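Local coordinates for protein D-aminoacid aminotransferase-like PLP-dependent enzyme (Haemophilus somnus, PDB 3CEB) that probably acts as a pyridoxal-phosphate-dependent lyase of the class IV aminotransferase family, with 4-amino-4-deoxychorismate as its putative substrate, at residues F44-I50 against H73-L77; G62-C66 against Q78-Y82. All coordinates share one frame; numbering follows the deposited sequence.

Interaction 1. Residues F44-I50 against H73-L77; sequences FDLAKII and HDYVL
Phe44 and Tyr75 meet in a T-shaped (edge-to-face) stack where the short helix 46-51 packs beside strand 75-82, an edge strand, within this chain, of an antiparallel sheet. This sheet belongs to the fold of the class IV aminotransferases. The ring centroids are 4.8 Å apart and the planes stand at 72°. Tyr75 supplies the edge. Its CD2 sits over the centre of the Phe44 ring and is 3.6 Å from Phe44 CZ. The far rim of the Phe44 ring points at the backbone that leads into the strand. There Phe44 CZ is 3.5 Å from His73 O, and Asp74 N lies at the ring edge in its plane.

Tyr75 is used twice. Its edge serves Phe44, and one face of its ring receives Ile49. Ile49 CD1 stands almost on the ring normal, 3.7 Å from the centroid, in a CH-pi contact. Ile49 and Tyr75 come at each other from opposing sides. CG1 and CG2 of Ile49 reach the phenol end of the same ring. With chi1 at 71°, the Tyr75 ring is tucked between its own backbone N and C, and this swings it across toward the helix.

Further along, Leu77 continues the apolar seam. Ile50 CD1 reaches Leu77 CD1 at 4.1 Å, the two side chains crossing at about a right angle. No hydrogen bond joins the segments, so the contact rests on apolar and aromatic packing. Ile68 of the neighbouring strand 63-70 touches both Tyr75 and Leu77. Gln25 of helix 21-35 bonds to the backbone at Phe44 and Leu46.

The start of the helix is capped by Asp45 at the N-cap. Lys48 N donates to Asp45 OD1 over 3.2 Å, approaching from above the carboxylate plane.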
loop_
_atom_site.group_PDB
_atom_site.type_symbol
_atom_site.label_atom_id
_atom_site.label_comp_id
_atom_site.label_asym_id
_atom_site.label_seq_id
_atom_site.Cartn_x
_atom_site.Cartn_y
_atom_site.Cartn_z
ATOM N N PHE A 44 -17.334 3.681 8.788
ATOM C CA PHE A 44 -18.043 3.192 7.620
ATOM C C PHE A 44 -17.758 1.727 7.387
ATOM O O PHE A 44 -16.727 1.186 7.804
ATOM C CB PHE A 44 -17.612 4.019 6.395
ATOM C CG PHE A 44 -18.130 5.437 6.439
ATOM C CD1 PHE A 44 -19.473 5.679 6.303
ATOM C CD2 PHE A 44 -17.298 6.478 6.718
ATOM C CE1 PHE A 44 -19.967 6.948 6.405
ATOM C CE2 PHE A 44 -17.797 7.776 6.825
ATOM C CZ PHE A 44 -19.118 8.012 6.671
ATOM N N ASP A 45 -18.686 1.050 6.746
ATOM C CA ASP A 45 -18.454 -0.351 6.371
ATOM C C ASP A 45 -17.987 -0.315 4.914
ATOM O O ASP A 45 -18.774 -0.152 3.983
ATOM C CB ASP A 45 -19.731 -1.151 6.579
ATOM C CG ASP A 45 -19.613 -2.602 6.171
ATOM O OD1 ASP A 45 -18.721 -2.991 5.368
ATOM O OD2 ASP A 45 -20.478 -3.352 6.651
ATOM N N LEU A 46 -16.677 -0.395 4.733
ATOM C CA LEU A 46 -16.080 -0.298 3.415
ATOM C C LEU A 46 -16.622 -1.357 2.444
ATOM O O LEU A 46 -16.779 -1.097 1.276
ATOM C CB LEU A 46 -14.553 -0.429 3.516
ATOM C CG LEU A 46 -13.766 0.593 4.355
ATOM C CD1 LEU A 46 -12.233 0.454 4.116
ATOM C CD2 LEU A 46 -14.255 2.016 4.064
ATOM N N ALA A 47 -16.906 -2.557 2.913
ATOM C CA ALA A 47 -17.431 -3.587 2.012
ATOM C C ALA A 47 -18.775 -3.129 1.479
ATOM O O ALA A 47 -19.055 -3.255 0.294
ATOM C CB ALA A 47 -17.571 -4.943 2.716
ATOM N N LYS A 48 -19.610 -2.579 2.351
ATOM C CA LYS A 48 -20.953 -2.124 1.931
ATOM C C LYS A 48 -20.909 -0.964 0.920
ATOM O O LYS A 48 -21.715 -0.920 0.009
ATOM C CB LYS A 48 -21.797 -1.710 3.103
ATOM C CG LYS A 48 -22.193 -2.842 4.008
ATOM C CD LYS A 48 -23.406 -2.486 4.915
ATOM C CE LYS A 48 -23.656 -3.577 5.979
ATOM N NZ LYS A 48 -24.867 -3.254 6.766
ATOM N N ILE A 49 -19.949 -0.058 1.087
ATOM C CA ILE A 49 -19.800 1.081 0.211
ATOM C C ILE A 49 -19.515 0.617 -1.204
ATOM O O ILE A 49 -20.072 1.108 -2.171
ATOM C CB ILE A 49 -18.663 2.024 0.673
ATOM C CG1 ILE A 49 -19.097 2.739 1.942
ATOM C CG2 ILE A 49 -18.381 3.101 -0.417
ATOM C CD1 ILE A 49 -17.993 3.566 2.632
ATOM N N ILE A 50 -18.652 -0.373 -1.303
ATOM C CA ILE A 50 -18.226 -0.880 -2.596
ATOM C C ILE A 50 -19.346 -1.691 -3.239
ATOM O O ILE A 50 -19.751 -1.445 -4.368
ATOM C CB ILE A 50 -16.989 -1.797 -2.428
ATOM C CG1 ILE A 50 -15.802 -0.967 -1.924
ATOM C CG2 ILE A 50 -16.643 -2.524 -3.724
ATOM C CD1 ILE A 50 -15.505 0.189 -2.798
ATOM N N HIS A 73 -15.756 11.589 9.687
ATOM C CA HIS A 73 -17.199 11.448 9.545
ATOM C C HIS A 73 -17.752 11.338 8.121
ATOM O O HIS A 73 -18.943 11.250 7.942
ATOM C CB HIS A 73 -17.867 12.643 10.197
ATOM C CG HIS A 73 -17.755 13.867 9.367
ATOM N ND1 HIS A 73 -18.814 14.365 8.628
ATOM C CD2 HIS A 73 -16.686 14.643 9.084
ATOM C CE1 HIS A 73 -18.406 15.426 7.958
ATOM N NE2 HIS A 73 -17.118 15.610 8.206
ATOM N N ASP A 74 -16.900 11.356 7.111
ATOM C CA ASP A 74 -17.368 11.306 5.725
ATOM C C ASP A 74 -16.300 10.653 4.872
ATOM O O ASP A 74 -15.182 10.417 5.322
ATOM C CB ASP A 74 -17.616 12.708 5.242
ATOM C CG ASP A 74 -18.476 12.792 3.995
ATOM O OD1 ASP A 74 -19.115 11.826 3.530
ATOM O OD2 ASP A 74 -18.559 13.923 3.494
ATOM N N TYR A 75 -16.645 10.376 3.631
ATOM C CA TYR A 75 -15.736 9.687 2.729
ATOM C C TYR A 75 -16.109 10.112 1.314
ATOM O O TYR A 75 -17.174 10.684 1.088
ATOM C CB TYR A 75 -15.835 8.161 2.895
ATOM C CG TYR A 75 -17.125 7.601 2.355
ATOM C CD1 TYR A 75 -17.246 7.273 1.014
ATOM C CD2 TYR A 75 -18.248 7.461 3.176
ATOM C CE1 TYR A 75 -18.452 6.767 0.479
ATOM C CE2 TYR A 75 -19.482 7.005 2.654
ATOM C CZ TYR A 75 -19.575 6.635 1.297
ATOM O OH TYR A 75 -20.765 6.151 0.775
ATOM N N VAL A 76 -15.197 9.877 0.398
ATOM C CA VAL A 76 -15.423 10.040 -1.020
ATOM C C VAL A 76 -14.866 8.783 -1.698
ATOM O O VAL A 76 -13.733 8.307 -1.421
ATOM C CB VAL A 76 -14.732 11.319 -1.579
ATOM C CG1 VAL A 76 -14.777 11.343 -3.079
ATOM C CG2 VAL A 76 -15.413 12.589 -1.052
ATOM N N LEU A 77 -15.695 8.215 -2.560
ATOM C CA LEU A 77 -15.293 7.071 -3.374
ATOM C C LEU A 77 -15.096 7.572 -4.752
ATOM O O LEU A 77 -15.871 8.349 -5.234
ATOM C CB LEU A 77 -16.366 6.005 -3.424
ATOM C CG LEU A 77 -16.170 4.901 -4.462
ATOM C CD1 LEU A 77 -14.963 3.979 -4.152
ATOM C CD2 LEU A 77 -17.440 4.100 -4.513
#

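Interaction 2. Residues G62-C66 against Q78-Y82; sequences GLIRC and QCFPY
The antiparallel beta hairpin of strands 63-70 and 75-82 is held here by backbone bonds and a flat, offset stack of the Arg65 guanidinium on the Phe80 ring. Arg65 and Phe80 form a hydrogen-bonded pair. Arg65 N donates to Phe80 O, and Phe80 N returns a bond to Arg65 O, both at 2.9 Å. The first is nearly straight, at 173°. Tyr82 N to Leu63 O is longer and more bent. Cys66 and Cys79 form a non-hydrogen-bonded pair; their sulfurs, SG to SG, are 4.1 Å apart. On its other side strand 63-70 is hydrogen-bonded backbone to backbone to strand 7-14, Ile64 to Ile13.

On the face shared by Arg65 and Phe80, the guanidinium and ring planes are 9° apart and the centres 4.3 Å. Arg65 NH2 lies toward the rim, 3.4 Å from Phe80 CD1. Arg65 runs out extended and then bends at chi3 (64°), which turns the guanidinium back over Phe80.

Leu63 CD1 meets the edge of the Tyr82 ring. Two waters bridge the strands. One links Leu63 N to Tyr82 O. The other accepts from Arg65 NE at 2.9 Å and donates to Pro81 O at 2.6 Å.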
loop_
_atom_site.group_PDB
_atom_site.type_symbol
_atom_site.label_atom_id
_atom_site.label_comp_id
_atom_site.label_asym_id
_atom_site.label_seq_id
_atom_site.Cartn_x
_atom_site.Cartn_y
_atom_site.Cartn_z
ATOM N N GLY A 62 -11.080 -7.106 -16.696
ATOM C CA GLY A 62 -10.816 -5.746 -16.264
ATOM C C GLY A 62 -10.482 -5.592 -14.796
ATOM O O GLY A 62 -10.908 -6.349 -13.952
ATOM N N LEU A 63 -9.658 -4.600 -14.531
ATOM C CA LEU A 63 -9.214 -4.250 -13.206
ATOM C C LEU A 63 -9.719 -2.848 -12.906
ATOM O O LEU A 63 -9.711 -2.003 -13.765
ATOM C CB LEU A 63 -7.680 -4.244 -13.163
ATOM C CG LEU A 63 -6.985 -5.573 -13.445
ATOM C CD1 LEU A 63 -5.513 -5.370 -13.588
ATOM C CD2 LEU A 63 -7.299 -6.569 -12.339
ATOM N N ILE A 64 -10.144 -2.610 -11.680
ATOM C CA ILE A 64 -10.658 -1.311 -11.289
ATOM C C ILE A 64 -9.977 -0.895 -10.004
ATOM O O ILE A 64 -9.776 -1.711 -9.109
ATOM C CB ILE A 64 -12.215 -1.329 -11.076
ATOM C CG1 ILE A 64 -12.940 -1.807 -12.366
ATOM C CG2 ILE A 64 -12.716 0.052 -10.681
ATOM C CD1 ILE A 64 -14.528 -1.932 -12.224
ATOM N N ARG A 65 -9.615 0.372 -9.925
ATOM C CA ARG A 65 -9.010 0.916 -8.740
ATOM C C ARG A 65 -10.035 1.796 -8.054
ATOM O O ARG A 65 -10.559 2.733 -8.631
ATOM C CB ARG A 65 -7.802 1.736 -9.119
ATOM C CG ARG A 65 -7.174 2.515 -7.970
ATOM C CD ARG A 65 -5.760 2.988 -8.314
ATOM N NE ARG A 65 -5.790 3.933 -9.410
ATOM C CZ ARG A 65 -6.006 5.231 -9.236
ATOM N NH1 ARG A 65 -6.142 5.691 -8.009
ATOM N NH2 ARG A 65 -6.063 6.082 -10.269
ATOM N N CYS A 66 -10.378 1.430 -6.832
ATOM C CA CYS A 66 -11.304 2.226 -6.027
ATOM C C CYS A 66 -10.558 2.866 -4.890
ATOM O O CYS A 66 -9.903 2.190 -4.105
ATOM C CB CYS A 66 -12.410 1.380 -5.406
ATOM S SG CYS A 66 -13.479 0.554 -6.566
ATOM N N GLN A 78 -14.026 7.097 -5.353
ATOM C CA GLN A 78 -13.629 7.395 -6.718
ATOM C C GLN A 78 -13.136 6.126 -7.407
ATOM O O GLN A 78 -12.348 5.385 -6.850
ATOM C CB GLN A 78 -12.483 8.361 -6.716
ATOM C CG GLN A 78 -12.876 9.790 -6.538
ATOM C CD GLN A 78 -11.669 10.674 -6.578
ATOM O OE1 GLN A 78 -10.865 10.667 -5.650
ATOM N NE2 GLN A 78 -11.516 11.416 -7.657
ATOM N N CYS A 79 -13.571 5.888 -8.634
ATOM C CA CYS A 79 -13.181 4.658 -9.293
ATOM C C CYS A 79 -12.550 4.946 -10.588
ATOM O O CYS A 79 -13.045 5.774 -11.306
ATOM C CB CYS A 79 -14.419 3.821 -9.542
ATOM S SG CYS A 79 -15.510 3.777 -8.102
ATOM N N PHE A 80 -11.458 4.273 -10.879
ATOM C CA PHE A 80 -10.772 4.456 -12.178
ATOM C C PHE A 80 -10.477 3.110 -12.821
ATOM O O PHE A 80 -10.261 2.127 -12.121
ATOM C CB PHE A 80 -9.410 5.138 -12.008
ATOM C CG PHE A 80 -9.432 6.358 -11.176
ATOM C CD1 PHE A 80 -9.448 6.265 -9.805
ATOM C CD2 PHE A 80 -9.396 7.610 -11.768
ATOM C CE1 PHE A 80 -9.462 7.395 -9.027
ATOM C CE2 PHE A 80 -9.404 8.754 -11.000
ATOM C CZ PHE A 80 -9.438 8.657 -9.638
ATOM N N PRO A 81 -10.438 3.067 -14.156
ATOM C CA PRO A 81 -9.901 1.824 -14.688
ATOM C C PRO A 81 -8.405 1.743 -14.367
ATOM O O PRO A 81 -7.752 2.763 -14.081
ATOM C CB PRO A 81 -10.120 1.954 -16.199
ATOM C CG PRO A 81 -10.287 3.427 -16.468
ATOM C CD PRO A 81 -10.820 4.023 -15.220
ATOM N N TYR A 82 -7.886 0.522 -14.403
ATOM C CA TYR A 82 -6.489 0.261 -14.086
ATOM C C TYR A 82 -5.883 -0.734 -15.066
ATOM O O TYR A 82 -6.535 -1.701 -15.445
ATOM C CB TYR A 82 -6.348 -0.240 -12.637
ATOM C CG TYR A 82 -4.905 -0.503 -12.238
ATOM C CD1 TYR A 82 -4.070 0.530 -11.810
ATOM C CD2 TYR A 82 -4.377 -1.779 -12.293
ATOM C CE1 TYR A 82 -2.737 0.281 -11.466
ATOM C CE2 TYR A 82 -3.067 -2.037 -11.950
ATOM C CZ TYR A 82 -2.242 -1.020 -11.543
ATOM O OH TYR A 82 -0.932 -1.320 -11.228
HETATM O O HOH W 1 -8.152 -3.298 -16.842
HETATM O O HOH W 2 -6.050 3.616 -12.325
#

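Overall arrangement
Interactions 1 and 2 share strand 75-82, with centres about 16 Å apart. Interaction 1 uses its early part, beside helix 46-51. Interaction 2 uses its later part, against strand 63-70. The chain runs from that helix into strand 63-70 and then back along strand 75-82, so the segments of the two contacts interleave. They touch directly at Cys66, where Leu77 CD1 is 3.9 Å from Cys66 CB and Ile50 CD1 is 4.2 Å from it. Lys103, which carries pyridoxal phosphate as a modified lysine, marks the active site; it comes later in the chain and is part of neither contact. Near interaction 1, the His73 side chain is about 5 Å from a sulfate ion, probably from the crystallisation liquor.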